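Local coordinates for protein BPH (Thiobacillus denitrificans, PDB 5OVS) that probably degrades proteins or peptides as an N-terminal nucleophile hydrolase of the proteasome family, working as a double ring of fourteen subunits, at residues I39-S44 against P69-V74; F134-Y137 against Y143-G146. All coordinates share one frame; numbering follows the deposited sequence.

Contact 1 (I39-S44 against P69-V74)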
ATOM      1  N   ILE K  39     -18.537  31.465 -23.771  1.00 34.08           N
ATOM      2  CA  ILE K  39     -19.971  31.497 -24.104  1.00 34.69           C
ATOM      3  C   ILE K  39     -20.632  32.763 -23.597  1.00 35.91           C
ATOM      4  O   ILE K  39     -20.191  33.363 -22.622  1.00 35.23           O
ATOM      5  CB  ILE K  39     -20.748  30.268 -23.542  1.00 33.78           C
ATOM      6  CG1 ILE K  39     -20.650  30.196 -22.012  1.00 33.49           C
ATOM      7  CG2 ILE K  39     -20.247  28.988 -24.184  1.00 33.37           C
ATOM      8  CD1 ILE K  39     -21.374  29.023 -21.384  1.00 33.43           C
ATOM      9  N   ARG K  40     -21.709  33.163 -24.257  1.00 39.77           N
ATOM     10  CA  ARG K  40     -22.472  34.313 -23.811  1.00 42.40           C
ATOM     11  C   ARG K  40     -23.497  33.791 -22.856  1.00 41.22           C
ATOM     12  O   ARG K  40     -24.068  32.750 -23.101  1.00 41.87           O
ATOM     13  CB  ARG K  40     -23.172  35.012 -24.970  1.00 47.55           C
ATOM     14  CG  ARG K  40     -22.282  35.319 -26.170  1.00 51.98           C
ATOM     15  CD  ARG K  40     -22.863  36.414 -27.070  1.00 57.38           C
ATOM     16  NE  ARG K  40     -24.295  36.614 -26.828  1.00 63.18           N
ATOM     17  CZ  ARG K  40     -24.862  37.726 -26.349  1.00 68.65           C
ATOM     18  NH1 ARG K  40     -24.145  38.818 -26.074  1.00 71.73           N
ATOM     19  NH2 ARG K  40     -26.177  37.757 -26.163  1.00 69.82           N
ATOM     20  N   VAL K  41     -23.698  34.486 -21.750  1.00 40.94           N
ATOM     21  CA  VAL K  41     -24.817  34.208 -20.857  1.00 40.97           C
ATOM     22  C   VAL K  41     -25.439  35.551 -20.462  1.00 41.25           C
ATOM     23  O   VAL K  41     -24.892  36.282 -19.631  1.00 38.84           O
ATOM     24  CB  VAL K  41     -24.375  33.424 -19.609  1.00 40.40           C
ATOM     25  CG1 VAL K  41     -25.570  33.125 -18.722  1.00 40.83           C
ATOM     26  CG2 VAL K  41     -23.683  32.133 -20.008  1.00 40.63           C
ATOM     27  N   GLY K  42     -26.587  35.867 -21.064  1.00 42.04           N
ATOM     28  CA  GLY K  42     -27.165  37.198 -20.959  1.00 42.60           C
ATOM     29  C   GLY K  42     -26.208  38.178 -21.621  1.00 43.39           C
ATOM     30  O   GLY K  42     -25.778  37.967 -22.762  1.00 43.88           O
ATOM     31  N   ASP K  43     -25.845  39.232 -20.899  1.00 42.57           N
ATOM     32  CA  ASP K  43     -24.809  40.130 -21.378  1.00 42.82           C
ATOM     33  C   ASP K  43     -23.468  39.879 -20.681  1.00 40.63           C
ATOM     34  O   ASP K  43     -22.621  40.769 -20.628  1.00 41.03           O
ATOM     35  CB  ASP K  43     -25.244  41.586 -21.239  1.00 44.50           C
ATOM     36  CG  ASP K  43     -25.295  42.047 -19.801  1.00 46.06           C
ATOM     37  OD1 ASP K  43     -25.383  41.190 -18.890  1.00 45.03           O
ATOM     38  OD2 ASP K  43     -25.242  43.284 -19.586  1.00 50.24           O
ATOM     39  N   SER K  44     -23.279  38.674 -20.148  1.00 38.03           N
ATOM     40  CA  SER K  44     -21.964  38.237 -19.686  1.00 36.72           C
ATOM     41  C   SER K  44     -21.319  37.293 -20.693  1.00 36.29           C
ATOM     42  O   SER K  44     -22.008  36.592 -21.430  1.00 36.21           O
ATOM     43  CB  SER K  44     -22.064  37.531 -18.331  1.00 35.91           C
ATOM     44  OG  SER K  44     -22.447  38.427 -17.308  1.00 35.77           O
ATOM     45  N   PRO K  69     -29.167  34.039 -15.683  1.00 49.36           N
ATOM     46  CA  PRO K  69     -28.723  34.492 -14.371  1.00 48.08           C
ATOM     47  C   PRO K  69     -28.042  35.867 -14.423  1.00 47.03           C
ATOM     48  O   PRO K  69     -27.306  36.167 -15.358  1.00 46.85           O
ATOM     49  CB  PRO K  69     -27.707  33.424 -13.970  1.00 47.57           C
ATOM     50  CG  PRO K  69     -27.132  32.971 -15.263  1.00 47.36           C
ATOM     51  CD  PRO K  69     -28.283  32.994 -16.229  1.00 48.26           C
ATOM     52  N   GLN K  70     -28.301  36.698 -13.428  1.00 47.22           N
ATOM     53  CA  GLN K  70     -27.591  37.955 -13.306  1.00 48.10           C
ATOM     54  C   GLN K  70     -26.272  37.605 -12.662  1.00 44.20           C
ATOM     55  O   GLN K  70     -26.249  37.074 -11.554  1.00 43.76           O
ATOM     56  CB  GLN K  70     -28.357  38.932 -12.430  1.00 51.51           C
ATOM     57  CG  GLN K  70     -29.632  39.435 -13.078  1.00 56.26           C
ATOM     58  CD  GLN K  70     -30.384  40.443 -12.220  1.00 60.37           C
ATOM     59  OE1 GLN K  70     -31.428  40.963 -12.620  1.00 61.13           O
ATOM     60  NE2 GLN K  70     -29.853  40.729 -11.038  1.00 61.23           N
ATOM     61  N   LEU K  71     -25.183  37.877 -13.375  1.00 41.13           N
ATOM     62  CA  LEU K  71     -23.829  37.489 -12.949  1.00 37.74           C
ATOM     63  C   LEU K  71     -22.996  38.756 -12.781  1.00 36.40           C
ATOM     64  O   LEU K  71     -21.930  38.873 -13.365  1.00 35.50           O
ATOM     65  CB  LEU K  71     -23.188  36.580 -14.008  1.00 36.19           C
ATOM     66  CG  LEU K  71     -23.904  35.272 -14.340  1.00 35.79           C
ATOM     67  CD1 LEU K  71     -23.340  34.614 -15.592  1.00 34.79           C
ATOM     68  CD2 LEU K  71     -23.852  34.320 -13.161  1.00 35.68           C
ATOM     69  N   ASP K  72     -23.502  39.717 -12.008  1.00 35.60           N
ATOM     70  CA  ASP K  72     -22.873  41.037 -11.906  1.00 34.49           C
ATOM     71  C   ASP K  72     -22.566  41.481 -10.483  1.00 34.33           C
ATOM     72  O   ASP K  72     -22.296  42.657 -10.241  1.00 34.01           O
ATOM     73  CB  ASP K  72     -23.720  42.090 -12.625  1.00 35.05           C
ATOM     74  CG  ASP K  72     -25.181  42.115 -12.168  1.00 35.33           C
ATOM     75  OD1 ASP K  72     -25.551  41.550 -11.116  1.00 34.19           O
ATOM     76  OD2 ASP K  72     -25.973  42.726 -12.899  1.00 36.44           O
ATOM     77  N   SER K  73     -22.593  40.542  -9.543  1.00 34.43           N
ATOM     78  CA  SER K  73     -21.985  40.752  -8.228  1.00 34.35           C
ATOM     79  C   SER K  73     -21.411  39.438  -7.699  1.00 34.07           C
ATOM     80  O   SER K  73     -21.805  38.357  -8.143  1.00 33.87           O
ATOM     81  CB  SER K  73     -23.018  41.270  -7.250  1.00 34.42           C
ATOM     82  OG  SER K  73     -23.767  40.188  -6.731  1.00 34.68           O
ATOM     83  N   VAL K  74     -20.492  39.539  -6.741  1.00 34.49           N
ATOM     84  CA  VAL K  74     -19.883  38.373  -6.104  1.00 34.29           C
ATOM     85  C   VAL K  74     -20.948  37.465  -5.463  1.00 34.81           C
ATOM     86  O   VAL K  74     -20.966  36.251  -5.705  1.00 34.92           O
ATOM     87  CB  VAL K  74     -18.825  38.814  -5.059  1.00 34.91           C
ATOM     88  CG1 VAL K  74     -18.432  37.679  -4.126  1.00 34.88           C
ATOM     89  CG2 VAL K  74     -17.590  39.353  -5.759  1.00 34.84           C
TER

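Contact 2 (F134-Y137 against Y143-G146)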
ATOM      1  N   PHE K 134      -6.702  42.749 -13.841  1.00 31.52           N
ATOM      2  CA  PHE K 134      -6.732  41.592 -14.713  1.00 30.63           C
ATOM      3  C   PHE K 134      -6.633  40.295 -13.924  1.00 30.23           C
ATOM      4  O   PHE K 134      -6.343  40.315 -12.733  1.00 29.93           O
ATOM      5  CB  PHE K 134      -5.618  41.674 -15.753  1.00 30.59           C
ATOM      6  CG  PHE K 134      -4.220  41.741 -15.185  1.00 30.34           C
ATOM      7  CD1 PHE K 134      -3.520  40.581 -14.884  1.00 31.13           C
ATOM      8  CD2 PHE K 134      -3.577  42.955 -15.030  1.00 30.59           C
ATOM      9  CE1 PHE K 134      -2.213  40.631 -14.398  1.00 31.21           C
ATOM     10  CE2 PHE K 134      -2.279  43.022 -14.548  1.00 30.65           C
ATOM     11  CZ  PHE K 134      -1.592  41.859 -14.233  1.00 31.23           C
ATOM     12  N   TYR K 135      -6.930  39.177 -14.579  1.00 29.36           N
ATOM     13  CA  TYR K 135      -6.578  37.862 -14.045  1.00 29.56           C
ATOM     14  C   TYR K 135      -6.655  36.820 -15.146  1.00 29.75           C
ATOM     15  O   TYR K 135      -7.059  37.126 -16.270  1.00 30.76           O
ATOM     16  CB  TYR K 135      -7.442  37.463 -12.822  1.00 29.27           C
ATOM     17  CG  TYR K 135      -6.720  36.526 -11.866  1.00 29.02           C
ATOM     18  CD1 TYR K 135      -5.480  36.867 -11.327  1.00 29.25           C
ATOM     19  CD2 TYR K 135      -7.269  35.295 -11.511  1.00 29.17           C
ATOM     20  CE1 TYR K 135      -4.803  36.005 -10.482  1.00 29.40           C
ATOM     21  CE2 TYR K 135      -6.602  34.427 -10.661  1.00 28.94           C
ATOM     22  CZ  TYR K 135      -5.374  34.788 -10.151  1.00 29.41           C
ATOM     23  OH  TYR K 135      -4.723  33.942  -9.295  1.00 29.78           O
ATOM     24  N   ALA K 136      -6.216  35.601 -14.831  1.00 30.24           N
ATOM     25  CA  ALA K 136      -6.174  34.488 -15.789  1.00 29.39           C
ATOM     26  C   ALA K 136      -6.370  33.161 -15.071  1.00 28.60           C
ATOM     27  O   ALA K 136      -5.972  33.024 -13.925  1.00 29.05           O
ATOM     28  CB  ALA K 136      -4.840  34.479 -16.520  1.00 29.23           C
ATOM     29  N   TYR K 137      -6.988  32.198 -15.752  1.00 27.86           N
ATOM     30  CA  TYR K 137      -7.159  30.827 -15.243  1.00 26.75           C
ATOM     31  C   TYR K 137      -6.774  29.861 -16.339  1.00 25.34           C
ATOM     32  O   TYR K 137      -6.561  30.255 -17.498  1.00 24.25           O
ATOM     33  CB  TYR K 137      -8.610  30.543 -14.842  1.00 27.25           C
ATOM     34  CG  TYR K 137      -9.043  31.004 -13.459  1.00 27.66           C
ATOM     35  CD1 TYR K 137      -8.250  30.776 -12.335  1.00 27.77           C
ATOM     36  CD2 TYR K 137     -10.290  31.642 -13.277  1.00 27.97           C
ATOM     37  CE1 TYR K 137      -8.660  31.188 -11.075  1.00 28.39           C
ATOM     38  CE2 TYR K 137     -10.706  32.067 -12.025  1.00 28.06           C
ATOM     39  CZ  TYR K 137      -9.891  31.841 -10.931  1.00 29.02           C
ATOM     40  OH  TYR K 137     -10.312  32.260  -9.689  1.00 30.43           O
ATOM     41  N   TYR K 143       1.958  32.161 -17.001  1.00 24.67           N
ATOM     42  CA  TYR K 143       2.471  32.828 -18.202  1.00 24.49           C
ATOM     43  C   TYR K 143       1.631  34.051 -18.588  1.00 24.48           C
ATOM     44  O   TYR K 143       2.188  35.101 -18.915  1.00 25.43           O
ATOM     45  CB  TYR K 143       2.500  31.856 -19.399  1.00 24.46           C
ATOM     46  CG  TYR K 143       3.178  30.530 -19.161  1.00 24.33           C
ATOM     47  CD1 TYR K 143       4.551  30.375 -19.384  1.00 24.85           C
ATOM     48  CD2 TYR K 143       2.454  29.419 -18.732  1.00 24.08           C
ATOM     49  CE1 TYR K 143       5.186  29.157 -19.179  1.00 24.62           C
ATOM     50  CE2 TYR K 143       3.084  28.202 -18.519  1.00 23.95           C
ATOM     51  CZ  TYR K 143       4.450  28.084 -18.747  1.00 24.37           C
ATOM     52  OH  TYR K 143       5.079  26.896 -18.537  1.00 24.23           O
ATOM     53  N   ALA K 144       0.303  33.919 -18.580  1.00 23.86           N
ATOM     54  CA  ALA K 144      -0.575  35.039 -18.924  1.00 24.15           C
ATOM     55  C   ALA K 144      -0.483  36.203 -17.927  1.00 24.70           C
ATOM     56  O   ALA K 144      -0.513  37.382 -18.332  1.00 25.16           O
ATOM     57  CB  ALA K 144      -2.021  34.579 -19.058  1.00 23.77           C
ATOM     58  N   LEU K 145      -0.400  35.862 -16.638  1.00 24.59           N
ATOM     59  CA  LEU K 145      -0.270  36.840 -15.571  1.00 24.82           C
ATOM     60  C   LEU K 145       0.996  37.629 -15.716  1.00 25.50           C
ATOM     61  O   LEU K 145       0.958  38.839 -15.651  1.00 25.81           O
ATOM     62  CB  LEU K 145      -0.254  36.171 -14.196  1.00 24.61           C
ATOM     63  CG  LEU K 145      -1.561  35.557 -13.724  1.00 24.75           C
ATOM     64  CD1 LEU K 145      -1.339  34.855 -12.390  1.00 24.67           C
ATOM     65  CD2 LEU K 145      -2.693  36.598 -13.634  1.00 24.75           C
ATOM     66  N   GLY K 146       2.126  36.936 -15.874  1.00 26.54           N
ATOM     67  CA  GLY K 146       3.405  37.595 -16.086  1.00 26.87           C
ATOM     68  C   GLY K 146       3.390  38.515 -17.286  1.00 28.03           C
ATOM     69  O   GLY K 146       3.874  39.651 -17.229  1.00 28.54           O
TER

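Contact 1 (I39-S44 against P69-V74)
Val41 meets the ring of Pro69 with one methyl branch: CG1 lies 3.7 Å from Pro69 CD and almost as near to CG, and the two side chains cross at about a right angle. That branch stands opposite the backbone N (chi1 -179°), while CG2 takes the place beside the N. The same methyl reaches the tip of Leu71, whose CD1 is 4.1 Å from Val41 CG1 and 4.2 Å from Ser44 CB, so one leucine branch touches both ends of the turn. Ser44 turns its OG over the base of Leu71, 3.9 Å from CB. No hydrogen bond joins 39-44 to 69-74 directly; Asn115 mediates instead, its ND2 making weak bonds to both Ser44 OG and Leu71 O. Arg117 forms salt bridges with both Asp43 and Asp72, two carboxylates that would otherwise probably repel each other. Phe62 of helix 54-64 touches both Val41 and Pro69, and Ile77 and Val80 of helix 74-91 cover Leu71. The turn itself is closed by Val41 N to Ser44 O, 2.7 Å, and Ser44 N to Val41 O, 2.9 Å, with Gly42 at positive phi. This is a beta hairpin closed by a type II' turn between strands 38-41 and 44-48, packed against the loop that joins the two helices on one face of the proteasome-type sandwich.

Contact 2 (F134-Y137 against Y143-G146)
With CG turned away from its own carbonyl carbon (chi1 -70°), Leu145 reaches from helix 141-151 to strand 134-137 with its forked end, CD1 continuing the extended chain and CD2 branching off into the contact. Tyr135 leaves the strand pointing away from the helix, yet with CG roughly opposite the backbone N (chi1 -152°) the ring swings back until CD1 lies 3.6 Å from Leu145 CD2. CE1 of the same ring is 3.8 Å from that methyl and 4.1 Å from Leu145 CD1, the two side chains running at a slant. Leu145 CD2 is thus the hub of the contact: it also meets Phe134 CE1 at 4.1 Å and Ala136 CB at 4.2 Å. Phe134, on the helix-facing side, brings CE1 to 3.9 Å from Leu145 O, an approach oblique to the ring. Beside this cluster Ala136 CB and Ala144 CB touch methyl to methyl at 3.8 Å, and the small side chains let strand and helix come close, with the CA atoms of Ala136 and Leu145 6.4 Å apart.

Tyr31 of the second subunit meets the Phe134 ring edge-to-face, and Leu145 also packs on Tyr143 of the third subunit. Within the chain, Ala144 touches Thr2 and Thr4 near the N-terminus. Between the two segments there is no hydrogen bond or charge pair, and every touching residue is buried. Attraction between these segments therefore probably rests on dispersion and the exclusion of water, while the one polar tip among the touching side chains, Tyr135 OH, makes a weak hydrogen bond to Glu27 of the second subunit.

Contact 1 closes before contact 2 opens along the chain, and the two lie on opposite sides of the chain's centre, about 21 Å apart between centres and about 11 Å between nearest atoms, without touching. They share no strand or helix. Contact 2 joins helix 141-151 to an outermost strand, within this chain, of the four-stranded sheet, while contact 1 joins the hairpin at one edge of the five-stranded sheet to the loop linking helices 54-64 and 74-91, on the other side of the layered alpha-beta-beta-alpha fold of proteasome subunits. Other subunits crowd contact 2, whereas at contact 1 one neighbour reaches Val74 alone, consistent with packing in the double ring.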